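Side-chain contact in adenosylmethionine-8-amino-7-oxononanoate aminotransferase (Methanocaldococcus jannaschii, PDB 6ZHK), which probably transfers the amino group of S-adenosyl-L-methionine to 8-amino-7-oxononanoate in biotin biosynthesis, using pyridoxal 5'-phosphate: residues N321-E326 with K331-G336. Sequence-based numbering, arbitrary orientation.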
loop_
_atom_site.group_PDB
_atom_site.type_symbol
_atom_site.label_atom_id
_atom_site.label_comp_id
_atom_site.label_asym_id
_atom_site.label_seq_id
_atom_site.Cartn_x
_atom_site.Cartn_y
_atom_site.Cartn_z
ATOM N N ASN A 321 -12.362 2.341 20.853
ATOM C CA ASN A 321 -12.411 1.812 22.213
ATOM C C ASN A 321 -12.776 0.335 22.278
ATOM O O ASN A 321 -12.430 -0.302 23.271
ATOM C CB ASN A 321 -13.452 2.552 23.061
ATOM C CG ASN A 321 -12.999 3.937 23.469
ATOM O OD1 ASN A 321 -11.818 4.239 23.436
ATOM N ND2 ASN A 321 -13.933 4.837 23.780
ATOM N N GLN A 322 -13.504 -0.201 21.281
ATOM C CA GLN A 322 -13.864 -1.602 21.256
ATOM C C GLN A 322 -12.614 -2.467 21.212
ATOM O O GLN A 322 -12.683 -3.612 21.628
ATOM C CB GLN A 322 -14.711 -2.011 20.032
ATOM C CG GLN A 322 -16.211 -1.865 20.201
ATOM C CD GLN A 322 -16.857 -2.500 21.421
ATOM O OE1 GLN A 322 -16.524 -3.604 21.844
ATOM N NE2 GLN A 322 -17.757 -1.766 22.034
ATOM N N PHE A 323 -11.468 -1.934 20.735
ATOM C CA PHE A 323 -10.279 -2.772 20.559
ATOM C C PHE A 323 -9.328 -2.690 21.760
ATOM O O PHE A 323 -8.219 -3.257 21.742
ATOM C CB PHE A 323 -9.503 -2.349 19.307
ATOM C CG PHE A 323 -10.284 -2.519 18.032
ATOM C CD1 PHE A 323 -11.286 -1.629 17.681
ATOM C CD2 PHE A 323 -9.993 -3.578 17.179
ATOM C CE1 PHE A 323 -11.968 -1.809 16.475
ATOM C CE2 PHE A 323 -10.701 -3.784 15.986
ATOM C CZ PHE A 323 -11.706 -2.902 15.625
ATOM N N LEU A 324 -9.786 -2.032 22.825
ATOM C CA LEU A 324 -9.021 -1.940 24.076
ATOM C C LEU A 324 -9.298 -3.163 24.941
ATOM O O LEU A 324 -10.466 -3.568 25.097
ATOM C CB LEU A 324 -9.485 -0.669 24.818
ATOM C CG LEU A 324 -9.149 0.626 24.107
ATOM C CD1 LEU A 324 -9.732 1.854 24.849
ATOM C CD2 LEU A 324 -7.647 0.778 23.939
ATOM N N GLY A 325 -8.240 -3.624 25.615
ATOM C CA GLY A 325 -8.322 -4.728 26.562
ATOM C C GLY A 325 -6.930 -5.186 27.003
ATOM O O GLY A 325 -5.935 -4.560 26.669
ATOM N N GLU A 326 -6.851 -6.312 27.717
ATOM C CA GLU A 326 -5.560 -6.812 28.143
ATOM C C GLU A 326 -4.942 -7.529 26.950
ATOM O O GLU A 326 -5.669 -8.045 26.104
ATOM C CB GLU A 326 -5.798 -7.782 29.293
ATOM C CG GLU A 326 -6.020 -6.996 30.570
ATOM C CD GLU A 326 -5.855 -7.902 31.772
ATOM O OE1 GLU A 326 -4.728 -8.463 31.983
ATOM O OE2 GLU A 326 -6.866 -8.091 32.470
ATOM N N LYS A 331 -7.728 -8.583 21.490
ATOM C CA LYS A 331 -8.727 -7.705 20.901
ATOM C C LYS A 331 -8.113 -6.615 19.998
ATOM O O LYS A 331 -8.859 -5.851 19.414
ATOM C CB LYS A 331 -9.478 -6.947 21.992
ATOM C CG LYS A 331 -10.328 -7.872 22.847
ATOM C CD LYS A 331 -10.893 -7.174 24.040
ATOM C CE LYS A 331 -11.946 -6.178 23.633
ATOM N NZ LYS A 331 -12.370 -5.342 24.784
ATOM N N GLN A 332 -6.794 -6.513 19.964
ATOM C CA GLN A 332 -6.124 -5.449 19.205
ATOM C C GLN A 332 -6.321 -5.703 17.714
ATOM O O GLN A 332 -6.589 -6.839 17.302
ATOM C CB GLN A 332 -4.637 -5.328 19.556
ATOM C CG GLN A 332 -3.727 -6.537 19.176
ATOM C CD GLN A 332 -3.571 -7.462 20.369
ATOM O OE1 GLN A 332 -4.554 -7.916 20.960
ATOM N NE2 GLN A 332 -2.322 -7.763 20.725
ATOM N N LEU A 333 -6.198 -4.616 16.933
ATOM C CA LEU A 333 -6.348 -4.732 15.483
ATOM C C LEU A 333 -4.998 -5.218 14.955
ATOM O O LEU A 333 -3.973 -4.498 15.014
ATOM C CB LEU A 333 -6.645 -3.342 14.956
ATOM C CG LEU A 333 -6.802 -3.314 13.422
ATOM C CD1 LEU A 333 -7.968 -4.157 12.999
ATOM C CD2 LEU A 333 -7.061 -1.880 12.931
ATOM N N TYR A 334 -4.968 -6.475 14.531
ATOM C CA TYR A 334 -3.704 -7.033 14.095
ATOM C C TYR A 334 -3.472 -6.625 12.625
ATOM O O TYR A 334 -3.512 -7.442 11.712
ATOM C CB TYR A 334 -3.754 -8.560 14.220
ATOM C CG TYR A 334 -3.670 -9.118 15.625
ATOM C CD1 TYR A 334 -2.494 -9.072 16.379
ATOM C CD2 TYR A 334 -4.768 -9.732 16.197
ATOM C CE1 TYR A 334 -2.431 -9.559 17.685
ATOM C CE2 TYR A 334 -4.730 -10.195 17.510
ATOM C CZ TYR A 334 -3.555 -10.145 18.239
ATOM O OH TYR A 334 -3.511 -10.696 19.500
ATOM N N HIS A 335 -3.131 -5.348 12.412
ATOM C CA HIS A 335 -2.961 -4.822 11.060
ATOM C C HIS A 335 -1.829 -3.806 11.174
ATOM O O HIS A 335 -1.676 -3.125 12.186
ATOM C CB HIS A 335 -4.230 -4.062 10.617
ATOM C CG HIS A 335 -4.211 -3.768 9.168
ATOM N ND1 HIS A 335 -4.927 -4.511 8.275
ATOM C CD2 HIS A 335 -3.519 -2.858 8.441
ATOM C CE1 HIS A 335 -4.721 -4.043 7.054
ATOM N NE2 HIS A 335 -3.873 -3.049 7.152
ATOM N N GLY A 336 -1.036 -3.703 10.127
ATOM C CA GLY A 336 -0.064 -2.619 10.063
ATOM C C GLY A 336 1.134 -3.070 9.269
ATOM O O GLY A 336 1.845 -3.935 9.751
HETATM O O HOH W 1 -5.684 -7.513 23.440
#
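Lys331 reaches across to the backbone of Gln322-Gly325 just where a type I beta turn, Asn321 to Leu324, ends. Turn and lysine belong to the loop between helix 317-321 and helix 343-358 of this class-III aminotransferase, at the dimer interface. Lys331 CB starts 3.9 Å from Phe323 O. The aliphatic chain then runs beside Gly325, whose lack of a side chain leaves space for it, and Lys331 CD comes to 3.8 Å from Leu324 O. A bend at chi3 (70°) swings Lys331 CE toward the turn carbonyls, 3.3 Å from both Gln322 O and Leu324 O. At the tip, Lys331 NZ donates a hydrogen bond of 2.6 Å to Leu324 O. The angle at that oxygen is 152°, and NZ stands 25° out of the carbonyl plane. A lysine suits this place because its methylenes span the gap while its ammonium answers a backbone oxygen.

The flat, apolar ring of Phe323 suits a buried place between Leu333, Gln135 and Leu139 of helix 122-140, and Trp22 of the second subunit, which it meets edge-to-face. Lys331 O lies oblique to the ring, 3.4 Å from Phe323 CD2, and Gln332 C sits at its edge. Leu333, branched and without a polar group to satisfy, offers CB to Phe323 CD2 at 4.0 Å and CD1 to Phe323 CE2. Gln27 NE2 and OE1 of the second subunit hydrogen-bond to Phe323 O and Gly325 N respectively. Beyond Leu333 comes Gly336, predicted to bind substrate; its N hydrogen-bonds to Asp158 OD2 of the second subunit.

On the side toward Glu326, a water bridges the segments: it accepts a hydrogen bond from Lys331 N at 3.0 Å and lies 2.7 Å from Glu326 O, with Gln332 OE1 as a third neighbour.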